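PDB 1SS4: glyoxalase family protein from Bacillus cereus, which is of unknown function but belongs to the vicinal oxygen chelate (glyoxalase) superfamily, probably binds a metal ion and might act as a methylmalonyl-CoA epimerase. Local coordinates for the interface of chains A and B. Residues are numbered along the deposited sequence; one frame, centred on the assembly and turned at random. Chains: chain A/B, Glyoxalase family protein.

Contact 1: the interface of chains A and B. Residues chain A 83-84, 86; chain B 89-90, 92-94.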
# COMPACT_ATOMS: atom_id res chain seq x y z
N ILE A 83 8.80 -10.26 13.75
CA ILE A 83 9.77 -11.30 13.50
C ILE A 83 10.35 -11.26 12.08
O ILE A 83 11.07 -12.16 11.68
CB ILE A 83 9.10 -12.65 13.70
CG1 ILE A 83 7.94 -12.77 12.72
CG2 ILE A 83 8.60 -12.73 15.12
CD1 ILE A 83 7.24 -14.12 12.72
N ALA A 84 10.01 -10.23 11.30
CA ALA A 84 10.55 -10.09 9.95
C ALA A 84 10.55 -8.61 9.64
O ALA A 84 9.90 -7.85 10.35
CB ALA A 84 9.68 -10.84 8.92
N HIS A 86 10.67 -5.93 6.07
CA HIS A 86 10.91 -5.68 4.65
C HIS A 86 10.85 -4.16 4.43
O HIS A 86 10.65 -3.68 3.33
CB HIS A 86 9.92 -6.41 3.72
CG HIS A 86 8.49 -6.32 4.13
ND1 HIS A 86 7.94 -7.16 5.08
CD2 HIS A 86 7.50 -5.49 3.73
CE1 HIS A 86 6.66 -6.85 5.24
NE2 HIS A 86 6.37 -5.85 4.43
N ALA B 89 5.23 -12.37 3.64
CA ALA B 89 5.81 -12.06 4.94
C ALA B 89 4.69 -12.25 6.00
O ALA B 89 3.51 -12.14 5.68
CB ALA B 89 6.31 -10.60 4.97
N PRO B 90 5.05 -12.55 7.26
CA PRO B 90 4.02 -12.73 8.29
C PRO B 90 3.33 -11.41 8.59
O PRO B 90 3.85 -10.34 8.26
CB PRO B 90 4.79 -13.23 9.51
CG PRO B 90 6.18 -12.75 9.28
CD PRO B 90 6.40 -12.84 7.78
N ASN B 92 3.00 -10.05 11.48
CA ASN B 92 3.85 -9.33 12.41
C ASN B 92 5.25 -9.15 11.83
O ASN B 92 6.24 -9.72 12.31
CB ASN B 92 3.87 -10.02 13.81
CG ASN B 92 4.27 -11.50 13.76
OD1 ASN B 92 3.94 -12.20 12.82
ND2 ASN B 92 4.96 -11.97 14.80
N ALA B 93 5.32 -8.36 10.75
CA ALA B 93 6.57 -8.05 10.08
C ALA B 93 6.59 -6.54 9.85
O ALA B 93 5.53 -5.93 9.62
CB ALA B 93 6.68 -8.80 8.73
N LEU B 94 7.78 -5.93 9.90
CA LEU B 94 7.88 -4.49 9.67
C LEU B 94 7.80 -4.21 8.16
O LEU B 94 8.32 -5.00 7.34
CB LEU B 94 9.20 -3.94 10.23
CG LEU B 94 9.26 -4.08 11.75
CD1 LEU B 94 10.73 -4.14 12.17
CD2 LEU B 94 8.52 -2.92 12.43
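A:Ile83 meets B:Asn92 twice, through the backbone and through the side chain, and the pair illustrates how an irregular loop can be held across a dimer by main-chain pairing. The two loops run in roughly the same direction. The backbone amide of A:Ile83 gives a hydrogen bond to the carbonyl oxygen of B:Asn92 (N to O 3.0 Å). A:Ala84 O accepts a second hydrogen bond from B:Leu94 N, and A:His86 N donates a third to B:Leu94 O at 2.8 Å. Beside this ladder the side chains of A:Ile83 and B:Asn92 cross obliquely. With CG1 held between the backbone N and the carbonyl carbon (chi1 60°), the isoleucine puts CG1 and CG2 each against the carboxamide nitrogen ND2, while CD1 reaches past the carboxamide to B:Pro90, 3.8 Å from CG on the rim of the pyrrolidine ring. One step along, the methyl of A:Ala84 faces the methyl of B:Ala93, CB to CB 3.6 Å, and also approaches the proline ring. Such small side chains may let the two backbones lie this near. A:His86 is turned differently: the CE1 and ND1 side of its imidazole touches the methyl of B:Ala89, and one face of the ring is presented to the carbonyl oxygen of B:Leu94. Already bound by the histidine's own amide, B:Leu94 O lies 3.1 Å above the imidazole plane of A:His86, displaced from the ring centre toward the rim.

Contact 2: the interface of chains A and B. Residues chain A 32, 100-103; chain B 9-11.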
# COMPACT_ATOMS: atom_id res chain seq x y z
N ILE A 32 4.69 14.91 5.11
CA ILE A 32 4.30 14.65 3.73
C ILE A 32 3.00 15.42 3.47
O ILE A 32 2.71 15.79 2.34
CB ILE A 32 4.02 13.14 3.50
CG1 ILE A 32 5.32 12.34 3.60
CG2 ILE A 32 3.32 12.95 2.15
CD1 ILE A 32 6.20 12.43 2.37
N MSE A 100 2.73 6.26 -3.74
CA MSE A 100 3.15 7.45 -4.50
C MSE A 100 2.25 8.64 -4.14
O MSE A 100 1.03 8.53 -4.17
CB MSE A 100 3.05 7.15 -6.00
CG MSE A 100 3.13 8.36 -6.94
SE MSE A 100 4.90 9.08 -7.02
CE MSE A 100 5.80 7.72 -8.05
N PHE A 101 2.86 9.76 -3.79
CA PHE A 101 2.12 10.98 -3.44
C PHE A 101 2.40 12.09 -4.46
O PHE A 101 3.53 12.26 -4.91
CB PHE A 101 2.56 11.50 -2.07
CG PHE A 101 2.30 10.55 -0.93
CD1 PHE A 101 1.01 10.35 -0.44
CD2 PHE A 101 3.36 9.89 -0.31
CE1 PHE A 101 0.77 9.52 0.66
CE2 PHE A 101 3.13 9.06 0.80
CZ PHE A 101 1.82 8.87 1.28
N THR A 102 1.37 12.86 -4.83
CA THR A 102 1.60 13.99 -5.73
C THR A 102 1.60 15.19 -4.80
O THR A 102 0.68 15.35 -4.01
CB THR A 102 0.48 14.19 -6.76
OG1 THR A 102 0.43 13.06 -7.63
CG2 THR A 102 0.75 15.47 -7.60
N VAL A 103 2.64 16.01 -4.86
CA VAL A 103 2.75 17.18 -4.01
C VAL A 103 2.86 18.45 -4.84
O VAL A 103 3.10 18.40 -6.05
CB VAL A 103 3.98 17.08 -3.07
CG1 VAL A 103 3.80 15.93 -2.10
CG2 VAL A 103 5.25 16.90 -3.88
N LEU B 9 -0.16 18.60 -0.11
CA LEU B 9 -0.30 17.21 -0.55
C LEU B 9 -1.57 17.13 -1.40
O LEU B 9 -2.69 17.18 -0.87
CB LEU B 9 -0.42 16.28 0.66
CG LEU B 9 -0.74 14.81 0.42
CD1 LEU B 9 0.30 14.18 -0.49
CD2 LEU B 9 -0.78 14.08 1.76
N LEU B 10 -1.39 17.01 -2.71
CA LEU B 10 -2.52 16.95 -3.61
C LEU B 10 -3.31 15.64 -3.51
O LEU B 10 -4.53 15.66 -3.46
CB LEU B 10 -2.06 17.20 -5.05
CG LEU B 10 -1.37 18.55 -5.30
CD1 LEU B 10 -1.08 18.71 -6.78
CD2 LEU B 10 -2.25 19.69 -4.81
N ARG B 11 -2.61 14.51 -3.49
CA ARG B 11 -3.28 13.22 -3.39
C ARG B 11 -2.33 12.03 -3.28
O ARG B 11 -1.12 12.16 -3.50
CB ARG B 11 -4.15 13.00 -4.62
CG ARG B 11 -3.35 12.90 -5.89
CD ARG B 11 -4.24 12.71 -7.10
NE ARG B 11 -3.48 12.78 -8.34
CZ ARG B 11 -2.96 13.89 -8.84
NH1 ARG B 11 -3.11 15.05 -8.21
NH2 ARG B 11 -2.28 13.84 -9.97
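A:Thr102 and B:Arg11 pair as antiparallel beta partners, a worked case of strands from two subunits joining across their boundary in the vicinal oxygen chelate family. A:Thr102 lies in strand 95-103 and B:Arg11 in strand 9-18 of the other chain. The threonine amide binds the arginine carbonyl nearly end-on, N to O 2.9 Å. In return the carbonyl oxygen of A:Thr102 takes the amide of B:Leu10 at 2.9 Å, O to N, with a bent angle of 132° at the hydrogen; the bond from B:Arg11 N to this oxygen is weak. B:Leu9, at the start of its strand, can be followed outward. Its CB rests 3.6 Å from A:Ile32 O, the carbonyl oxygen of the last residue of helix 22-32, and CG lies a little farther from this same atom. The first torsion carries CG away from the backbone nitrogen (chi1 173°). The second (chi2 58°) leaves CD2 near the helix-end carbonyl and turns CD1 toward the strand, 3.8 Å from A:Phe101 CB, where it also meets CD1 of the phenyl ring and the carbonyl oxygen of A:Thr102. Within chain A, a second-shell contact backs that ring: A:Ile32 CG2 covers one face off-centre. Farther along the strand pair, the side chain of B:Arg11, extended from CG to NE, runs alongside A:Thr102, whose hydroxyl OG1 sits 3.6 Å above the centre of the guanidinium plane.

About 27 Å separates the centres of the C-alpha atoms of contact 1 and contact 2, and no residue is common to both. In either chain the loop residues used in contact 1 precede that chain's own strand 95-103, and contact 2 uses the far end of this strand in chain A. Contact 1 is loop against loop, contact 2 strand against strand with a helix end beside it. Because the interface is two-fold symmetric, each has a twin with the chains exchanged, so the subunits are tied at well-separated places, consistent with a stable dimer, although the structure alone does not show the state in solution.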